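Side-chain contacts in ALKF (Bacillus cereus, PDB 3ZBO), which is of unknown function but is related to the HEAT-like repeat DNA glycosylases and has affinity for branched DNA structures: residues Met161-Ile166 with Val196-Glu201; Leu100-Val105 with Gly134-Cys139; Ile114-Ala119 with Glu152-Asp157. One frame throughout, in Å; residues are numbered along the deposited sequence.

Interaction 1: residues Met161-Ile166 with Val196-Glu201; sequences MVKDTI and VEIAKE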
loop_
_atom_site.group_PDB
_atom_site.type_symbol
_atom_site.label_atom_id
_atom_site.label_comp_id
_atom_site.label_asym_id
_atom_site.label_seq_id
_atom_site.Cartn_x
_atom_site.Cartn_y
_atom_site.Cartn_z
ATOM N N MET A 161 -11.449 14.850 6.093
ATOM C CA MET A 161 -10.288 14.714 6.943
ATOM C C MET A 161 -9.006 14.938 6.128
ATOM O O MET A 161 -8.092 15.641 6.557
ATOM C CB MET A 161 -10.309 13.371 7.628
ATOM C CG MET A 161 -9.154 13.185 8.529
ATOM S SD MET A 161 -9.181 14.277 9.943
ATOM C CE MET A 161 -10.862 14.051 10.511
ATOM N N VAL A 162 -8.965 14.380 4.931
ATOM C CA VAL A 162 -7.804 14.647 4.109
ATOM C C VAL A 162 -7.711 16.155 3.769
ATOM O O VAL A 162 -6.650 16.773 3.955
ATOM C CB VAL A 162 -7.867 13.847 2.770
ATOM C CG1 VAL A 162 -6.718 14.314 1.802
ATOM C CG2 VAL A 162 -7.763 12.376 3.035
ATOM N N LYS A 163 -8.799 16.804 3.334
ATOM C CA LYS A 163 -8.794 18.247 3.065
ATOM C C LYS A 163 -8.256 19.048 4.282
ATOM O O LYS A 163 -7.419 19.953 4.112
ATOM C CB LYS A 163 -10.227 18.738 2.753
ATOM C CG LYS A 163 -10.335 20.260 2.439
ATOM C CD LYS A 163 -11.817 20.614 2.262
ATOM C CE LYS A 163 -12.401 20.956 3.596
ATOM N NZ LYS A 163 -13.561 21.912 3.444
ATOM N N ASP A 164 -8.745 18.677 5.451
ATOM C CA ASP A 164 -8.493 19.504 6.644
ATOM C C ASP A 164 -7.115 19.278 7.183
ATOM O O ASP A 164 -6.564 20.228 7.839
ATOM C CB ASP A 164 -9.485 19.207 7.727
ATOM C CG ASP A 164 -10.894 19.775 7.408
ATOM O OD1 ASP A 164 -11.044 20.633 6.559
ATOM O OD2 ASP A 164 -11.870 19.231 8.011
ATOM N N THR A 165 -6.480 18.124 6.898
ATOM C CA THR A 165 -5.306 17.739 7.673
ATOM C C THR A 165 -4.113 17.215 6.865
ATOM O O THR A 165 -2.978 17.073 7.413
ATOM C CB THR A 165 -5.567 16.647 8.719
ATOM O OG1 THR A 165 -5.866 15.348 8.106
ATOM C CG2 THR A 165 -6.813 17.009 9.649
ATOM N N ILE A 166 -4.290 17.062 5.558
ATOM C CA ILE A 166 -3.145 16.548 4.773
ATOM C C ILE A 166 -1.840 17.386 4.877
ATOM O O ILE A 166 -0.716 16.850 4.973
ATOM C CB ILE A 166 -3.557 16.280 3.292
ATOM C CG1 ILE A 166 -2.462 15.511 2.578
ATOM C CG2 ILE A 166 -3.835 17.655 2.533
ATOM C CD1 ILE A 166 -2.953 14.910 1.188
ATOM N N VAL A 196 -12.964 15.490 -6.633
ATOM C CA VAL A 196 -12.355 16.460 -7.590
ATOM C C VAL A 196 -12.253 17.814 -6.902
ATOM O O VAL A 196 -11.200 18.482 -6.997
ATOM C CB VAL A 196 -13.139 16.518 -8.947
ATOM C CG1 VAL A 196 -12.717 17.693 -9.783
ATOM C CG2 VAL A 196 -12.958 15.181 -9.675
ATOM N N GLU A 197 -13.332 18.230 -6.203
ATOM C CA GLU A 197 -13.296 19.551 -5.599
ATOM C C GLU A 197 -12.308 19.563 -4.425
ATOM O O GLU A 197 -11.546 20.522 -4.289
ATOM C CB GLU A 197 -14.738 19.833 -5.128
ATOM C CG GLU A 197 -14.839 21.165 -4.359
ATOM C CD GLU A 197 -14.288 22.358 -5.141
ATOM O OE1 GLU A 197 -14.510 22.425 -6.388
ATOM O OE2 GLU A 197 -13.624 23.244 -4.498
ATOM N N ILE A 198 -12.256 18.457 -3.662
ATOM C CA ILE A 198 -11.274 18.411 -2.571
ATOM C C ILE A 198 -9.873 18.488 -3.111
ATOM O O ILE A 198 -8.986 19.157 -2.538
ATOM C CB ILE A 198 -11.535 17.282 -1.652
ATOM C CG1 ILE A 198 -12.781 17.768 -0.889
ATOM C CG2 ILE A 198 -10.429 17.127 -0.602
ATOM C CD1 ILE A 198 -13.311 16.919 0.011
ATOM N N ALA A 199 -9.638 17.754 -4.194
ATOM C CA ALA A 199 -8.274 17.820 -4.822
ATOM C C ALA A 199 -7.895 19.229 -5.207
ATOM O O ALA A 199 -6.751 19.630 -4.969
ATOM C CB ALA A 199 -8.140 16.857 -5.993
ATOM N N LYS A 200 -8.838 19.980 -5.795
ATOM C CA LYS A 200 -8.566 21.371 -6.123
ATOM C C LYS A 200 -8.264 22.185 -4.875
ATOM O O LYS A 200 -7.310 23.018 -4.899
ATOM C CB LYS A 200 -9.809 21.910 -6.813
ATOM C CG LYS A 200 -9.605 23.336 -7.268
ATOM C CD LYS A 200 -10.841 23.833 -8.019
ATOM C CE LYS A 200 -10.572 25.155 -8.749
ATOM N NZ LYS A 200 -11.929 25.750 -8.989
ATOM N N GLU A 201 -9.014 21.954 -3.804
ATOM C CA GLU A 201 -8.791 22.700 -2.520
ATOM C C GLU A 201 -7.423 22.368 -1.930
ATOM O O GLU A 201 -6.754 23.280 -1.416
ATOM C CB GLU A 201 -9.906 22.430 -1.505
ATOM C CG GLU A 201 -11.170 23.057 -2.014
ATOM C CD GLU A 201 -12.340 23.044 -1.078
ATOM O OE1 GLU A 201 -12.142 23.289 0.111
ATOM O OE2 GLU A 201 -13.474 22.875 -1.591
#
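K163 CA and I198 CA, 6.2 Å apart, are the nearest CA pair between residues 161-166 and 196-201. Residues 161-166 include the last part of helix 152-165, and residues 196-201 lie inside helix 192-202. This is helix-on-helix packing in the mainly helical, HEAT-like fold of the DNA alkylation repair family.

The apolar part is small. K163 CB rests on the CG2 branch of I198 at 3.7 Å. I198 also packs on L159 and E160 of the same helix as K163, and on L181 of helix 171-187. The rest of the K163 chain runs on towards E201. CG lies anti to the backbone N (chi1 -179°), which sends the chain across to the neighbouring helix. The bend at chi3 (88°) then turns the amino end aside. As a result the methylene CD of K163, 3.4 Å from E201 OE1, comes closer to the carboxylate than the ammonium does. The salt bridge from K163 NZ to E201 OE1 is long, at 3.9 Å. E160 offers NZ a second, weak ion pair.

E201 OE2 lies 2.9 Å from OE2 of E197, one turn back. Two acceptors this close probably favour a proton on one of them. T165 OG1 donates to M161 O at 2.7 Å, from 42° above the carbonyl plane.

Interaction 2: residues Leu100-Val105 with Gly134-Cys139; sequences LSDYVV and GWSCYC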
loop_
_atom_site.group_PDB
_atom_site.type_symbol
_atom_site.label_atom_id
_atom_site.label_comp_id
_atom_site.label_asym_id
_atom_site.label_seq_id
_atom_site.Cartn_x
_atom_site.Cartn_y
_atom_site.Cartn_z
ATOM N N LEU A 100 6.960 -1.140 2.590
ATOM C CA LEU A 100 6.389 -2.209 3.420
ATOM C C LEU A 100 4.983 -1.842 3.934
ATOM O O LEU A 100 4.054 -2.684 3.860
ATOM C CB LEU A 100 7.335 -2.566 4.608
ATOM C CG LEU A 100 8.559 -3.305 4.110
ATOM C CD1 LEU A 100 9.554 -3.287 5.252
ATOM C CD2 LEU A 100 8.218 -4.820 3.763
ATOM N N SER A 101 4.808 -0.619 4.504
ATOM C CA SER A 101 3.507 -0.311 5.011
ATOM C C SER A 101 2.463 -0.299 3.900
ATOM O O SER A 101 1.327 -0.765 4.095
ATOM C CB SER A 101 3.509 1.019 5.780
ATOM O OG SER A 101 3.959 2.064 4.916
ATOM N N ASP A 102 2.823 0.259 2.730
ATOM C CA ASP A 102 1.778 0.651 1.723
ATOM C C ASP A 102 1.623 -0.486 0.689
ATOM O O ASP A 102 0.479 -0.702 0.254
ATOM C CB ASP A 102 2.184 1.896 0.976
ATOM C CG ASP A 102 2.353 3.136 1.877
ATOM O OD1 ASP A 102 2.109 3.067 3.097
ATOM O OD2 ASP A 102 2.788 4.118 1.235
ATOM N N TYR A 103 2.739 -1.162 0.301
ATOM C CA TYR A 103 2.654 -2.105 -0.822
ATOM C C TYR A 103 2.713 -3.580 -0.366
ATOM O O TYR A 103 2.475 -4.496 -1.160
ATOM C CB TYR A 103 3.782 -1.829 -1.821
ATOM C CG TYR A 103 3.874 -0.411 -2.289
ATOM C CD1 TYR A 103 2.736 0.415 -2.429
ATOM C CD2 TYR A 103 5.144 0.111 -2.541
ATOM C CE1 TYR A 103 2.886 1.748 -2.929
ATOM C CE2 TYR A 103 5.264 1.415 -2.965
ATOM C CZ TYR A 103 4.166 2.178 -3.126
ATOM O OH TYR A 103 4.381 3.490 -3.502
ATOM N N VAL A 104 2.926 -3.821 0.932
ATOM C CA VAL A 104 3.004 -5.202 1.465
ATOM C C VAL A 104 1.942 -5.386 2.563
ATOM O O VAL A 104 0.913 -6.034 2.316
ATOM C CB VAL A 104 4.373 -5.514 2.049
ATOM C CG1 VAL A 104 4.366 -6.973 2.596
ATOM C CG2 VAL A 104 5.434 -5.378 0.989
ATOM N N VAL A 105 2.027 -4.689 3.702
ATOM C CA VAL A 105 1.040 -4.901 4.726
ATOM C C VAL A 105 -0.337 -4.394 4.324
ATOM O O VAL A 105 -1.319 -5.112 4.518
ATOM C CB VAL A 105 1.533 -4.210 6.013
ATOM C CG1 VAL A 105 0.527 -4.528 7.160
ATOM C CG2 VAL A 105 2.945 -4.759 6.457
ATOM N N GLY A 134 -3.031 2.479 6.648
ATOM C CA GLY A 134 -4.468 2.435 6.714
ATOM C C GLY A 134 -5.071 3.192 5.507
ATOM O O GLY A 134 -6.018 2.654 4.906
ATOM N N TRP A 135 -4.549 4.378 5.146
ATOM C CA TRP A 135 -5.043 5.127 3.913
ATOM C C TRP A 135 -4.758 4.294 2.706
ATOM O O TRP A 135 -5.635 4.209 1.815
ATOM C CB TRP A 135 -4.359 6.477 3.839
ATOM C CG TRP A 135 -4.856 7.428 4.930
ATOM C CD1 TRP A 135 -4.205 7.868 6.041
ATOM C CD2 TRP A 135 -6.132 8.131 4.908
ATOM N NE1 TRP A 135 -5.014 8.740 6.759
ATOM C CE2 TRP A 135 -6.183 8.930 6.063
ATOM C CE3 TRP A 135 -7.221 8.153 3.997
ATOM C CZ2 TRP A 135 -7.276 9.767 6.377
ATOM C CZ3 TRP A 135 -8.304 8.957 4.274
ATOM C CH2 TRP A 135 -8.363 9.775 5.455
ATOM N N SER A 136 -3.558 3.662 2.641
ATOM C CA SER A 136 -3.233 2.843 1.461
ATOM C C SER A 136 -4.244 1.670 1.316
ATOM O O SER A 136 -4.674 1.408 0.205
ATOM C CB SER A 136 -1.819 2.275 1.544
ATOM O OG SER A 136 -0.831 3.369 1.528
ATOM N N CYS A 137 -4.548 1.029 2.432
ATOM C CA CYS A 137 -5.489 -0.109 2.351
ATOM C C CYS A 137 -6.785 0.370 1.781
ATOM O O CYS A 137 -7.332 -0.388 0.928
ATOM C CB CYS A 137 -5.649 -0.582 3.776
ATOM S SG CYS A 137 -6.784 -2.033 3.854
ATOM N N TYR A 138 -7.282 1.541 2.168
ATOM C CA TYR A 138 -8.526 2.008 1.540
ATOM C C TYR A 138 -8.375 2.157 0.029
ATOM O O TYR A 138 -9.317 1.887 -0.731
ATOM C CB TYR A 138 -9.106 3.295 2.124
ATOM C CG TYR A 138 -9.999 3.007 3.295
ATOM C CD1 TYR A 138 -9.479 2.894 4.594
ATOM C CD2 TYR A 138 -11.364 2.760 3.069
ATOM C CE1 TYR A 138 -10.355 2.591 5.645
ATOM C CE2 TYR A 138 -12.229 2.498 4.177
ATOM C CZ TYR A 138 -11.701 2.405 5.388
ATOM O OH TYR A 138 -12.586 2.126 6.413
ATOM N N CYS A 139 -7.247 2.689 -0.425
ATOM C CA CYS A 139 -7.071 2.806 -1.896
ATOM C C CYS A 139 -7.158 1.430 -2.537
ATOM O O CYS A 139 -7.799 1.317 -3.605
ATOM C CB CYS A 139 -5.712 3.398 -2.230
ATOM S SG CYS A 139 -5.456 5.045 -1.615
#
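S136 lays its hydroxyl over the flat face of the D102 carboxylate. S136 OG is 3.2 Å from D102 CG, almost directly above that carbon. It is 3.3 Å from D102 OD1, but the angle is too poor for a hydrogen bond. The two groups therefore meet by packing, hydroxyl on face.

Each polar group has its bonds elsewhere. In S136, OG stands beside the backbone N (chi1 -64°). From there it bonds to the carbonyl O of S132, one turn back in the same helix. D102 OD1 is gripped by two hydroxyls, those of S101 and S132. S101 OG donates to it at 2.8 Å and approaches from above the carboxylate plane, 58° out of it. S101 OG is also bonded to Y98 O. It comes from the face opposite to S136. A serine hydroxyl thus lies on each side of the carboxylate plane, and the bonds to OD1 should limit its rotation. S132 joins the two sides, since it serves both D102 and S136.

The backbones are close too. D102 CA and S136 CA are 5.5 Å apart, and S136 CB reaches D102 CA at 4.0 Å. The small size of S136 is consistent with this close approach. D102 lies in a wider pi-type turn, where V105 N bonds to L100 O at 2.9 Å. The carbonyl O of D102 is bonded to W140 NE1 of the facing helix.

S136 also touches A106 and A176. The contact is buried near the centre of the chain. It joins helix 98-110 to helix 128-144, close helix packing within the HEAT-like repeat fold of AlkD relatives.

Interaction 3: residues Ile114-Ala119 with Glu152-Asp157; sequences IAQDVA and ESKISD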
loop_
_atom_site.group_PDB
_atom_site.type_symbol
_atom_site.label_atom_id
_atom_site.label_comp_id
_atom_site.label_asym_id
_atom_site.label_seq_id
_atom_site.Cartn_x
_atom_site.Cartn_y
_atom_site.Cartn_z
ATOM N N ILE A 114 -11.049 -8.258 7.472
ATOM C CA ILE A 114 -11.160 -7.299 8.553
ATOM C C ILE A 114 -10.504 -5.974 8.163
ATOM O O ILE A 114 -10.107 -5.164 8.976
ATOM C CB ILE A 114 -10.488 -7.833 9.845
ATOM C CG1 ILE A 114 -9.056 -8.335 9.565
ATOM C CG2 ILE A 114 -11.290 -9.061 10.299
ATOM C CD1 ILE A 114 -8.288 -8.659 10.812
ATOM N N ALA A 115 -10.464 -5.706 6.848
ATOM C CA ALA A 115 -9.683 -4.599 6.296
ATOM C C ALA A 115 -10.092 -3.247 6.829
ATOM O O ALA A 115 -9.250 -2.461 7.329
ATOM C CB ALA A 115 -9.727 -4.635 4.770
ATOM N N GLN A 116 -11.395 -2.889 6.730
ATOM C CA GLN A 116 -11.761 -1.562 7.156
ATOM C C GLN A 116 -11.609 -1.377 8.668
ATOM O O GLN A 116 -11.177 -0.306 9.112
ATOM C CB GLN A 116 -13.226 -1.181 6.746
ATOM C CG GLN A 116 -13.391 -1.041 5.225
ATOM C CD GLN A 116 -14.774 -0.544 4.871
ATOM O OE1 GLN A 116 -15.292 0.452 5.448
ATOM N NE2 GLN A 116 -15.305 -1.198 3.799
ATOM N N ASP A 117 -11.913 -2.410 9.459
ATOM C CA ASP A 117 -11.811 -2.218 10.916
ATOM C C ASP A 117 -10.356 -1.926 11.322
ATOM O O ASP A 117 -10.055 -1.014 12.103
ATOM C CB ASP A 117 -12.287 -3.468 11.585
ATOM C CG ASP A 117 -13.816 -3.579 11.556
ATOM O OD1 ASP A 117 -14.511 -2.535 11.287
ATOM O OD2 ASP A 117 -14.295 -4.702 11.805
ATOM N N VAL A 118 -9.396 -2.712 10.767
ATOM C CA VAL A 118 -8.004 -2.551 11.096
ATOM C C VAL A 118 -7.463 -1.238 10.470
ATOM O O VAL A 118 -6.811 -0.442 11.155
ATOM C CB VAL A 118 -7.184 -3.708 10.605
ATOM C CG1 VAL A 118 -5.673 -3.440 10.898
ATOM C CG2 VAL A 118 -7.632 -4.993 11.321
ATOM N N ALA A 119 -7.805 -0.982 9.222
ATOM C CA ALA A 119 -7.318 0.286 8.617
ATOM C C ALA A 119 -7.805 1.509 9.337
ATOM O O ALA A 119 -7.092 2.487 9.496
ATOM C CB ALA A 119 -7.784 0.350 7.129
ATOM N N GLU A 152 -21.065 5.647 2.119
ATOM C CA GLU A 152 -20.770 6.891 1.397
ATOM C C GLU A 152 -20.495 8.020 2.390
ATOM O O GLU A 152 -19.579 8.821 2.237
ATOM C CB GLU A 152 -21.907 7.271 0.409
ATOM C CG GLU A 152 -21.690 8.539 -0.272
ATOM C CD GLU A 152 -22.791 8.915 -1.279
ATOM O OE1 GLU A 152 -23.430 7.969 -1.836
ATOM O OE2 GLU A 152 -23.015 10.121 -1.465
ATOM N N SER A 153 -21.239 8.077 3.515
ATOM C CA SER A 153 -20.916 9.105 4.462
ATOM C C SER A 153 -19.528 8.899 5.135
ATOM O O SER A 153 -18.882 9.897 5.400
ATOM C CB SER A 153 -22.069 9.198 5.578
ATOM O OG SER A 153 -22.116 8.005 6.253
ATOM N N LYS A 154 -19.073 7.664 5.363
ATOM C CA LYS A 154 -17.765 7.436 5.940
ATOM C C LYS A 154 -16.706 7.935 4.918
ATOM O O LYS A 154 -15.775 8.635 5.346
ATOM C CB LYS A 154 -17.534 5.959 6.176
ATOM C CG LYS A 154 -16.253 5.689 6.951
ATOM C CD LYS A 154 -16.063 4.114 6.990
ATOM C CE LYS A 154 -15.057 3.685 7.919
ATOM N NZ LYS A 154 -15.069 2.173 7.772
ATOM N N ILE A 155 -16.868 7.525 3.642
ATOM C CA ILE A 155 -15.846 8.014 2.656
ATOM C C ILE A 155 -15.866 9.520 2.536
ATOM O O ILE A 155 -14.841 10.179 2.442
ATOM C CB ILE A 155 -16.096 7.329 1.280
ATOM C CG1 ILE A 155 -16.002 5.821 1.361
ATOM C CG2 ILE A 155 -15.094 7.903 0.199
ATOM C CD1 ILE A 155 -14.686 5.224 1.910
ATOM N N SER A 156 -17.072 10.157 2.566
ATOM C CA SER A 156 -17.112 11.583 2.510
ATOM C C SER A 156 -16.396 12.247 3.690
ATOM O O SER A 156 -15.662 13.240 3.510
ATOM C CB SER A 156 -18.622 11.957 2.439
ATOM O OG SER A 156 -18.765 13.354 2.363
ATOM N N ASP A 157 -16.611 11.686 4.886
ATOM C CA ASP A 157 -15.977 12.246 6.080
ATOM C C ASP A 157 -14.434 12.059 5.982
ATOM O O ASP A 157 -13.665 12.956 6.402
ATOM C CB ASP A 157 -16.511 11.538 7.326
ATOM C CG ASP A 157 -17.913 11.941 7.705
ATOM O OD1 ASP A 157 -18.409 12.929 7.200
ATOM O OD2 ASP A 157 -18.434 11.223 8.606
#
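K154 stretches its whole side chain across to Q116 and ends beside the amide oxygen. The two segments stay well apart: Q116 CA and K154 CA, their nearest CA pair, are 10.9 Å from each other. The lysine bridges that gap. Its CG is anti to the backbone N (chi1 -172°), and every later torsion is also extended, so the ammonium group is carried as far from its helix as the chain allows.

The bond is well formed. K154 NZ donates to Q116 OE1 at 2.9 Å. The donor lies in the carbonyl plane and on a lone pair, with a C=O...N angle of 143°. Q116 reaches out to meet it with an extended chain. K154 NZ also comes within 4.0 Å of Q116 CB, so the ammonium sits alongside the glutamine as well as at its end.

The amide is held at both of its polar atoms. NE2 of Q116 bonds to the carbonyl O of A149, while OE1 takes the lysine. This fixes which way round the amide lies. The glutamine chain also packs on L141 and F150.

K154 NZ has further partners. Y138 OH of helix 128-144 bonds to it, and D120 OD2 makes a salt bridge with it. Y138 OH in turn bonds to D120 OD1. The network thus ties three helices, 115-124, 128-144 and 152-165, together at the surface of the HEAT-like fold.

D117 is a more distant neighbour, with its OD1 5.9 Å from K154 NZ. The chemistry suggests a lysine that keeps its charge: a carboxylate, a hydroxyl and an amide oxygen surround the ammonium, and the acid would probably stabilise it.

Overall arrangement
The three contacts all fall within the DNA alkylation repair family region of the chain. Interaction 2 lies near the centre of the folded chain. Its centre is about 14 Å from that of interaction 3 and about 20 Å from that of interaction 1. Interactions 1 and 3 have centres about 17 Å apart and share helix 152-165. Along the chain, interactions 2 and 3 cross, and interaction 1 follows both. Residues 134-139 connect them: Y138 CE1 packs on A119 CB at 3.7 Å, and W135 CH2 packs on V162 CG2 at 3.6 Å. The contacts together involve helices 98-110, 115-124, 128-144, 152-165 and 192-202, consistent with a HEAT-like stack.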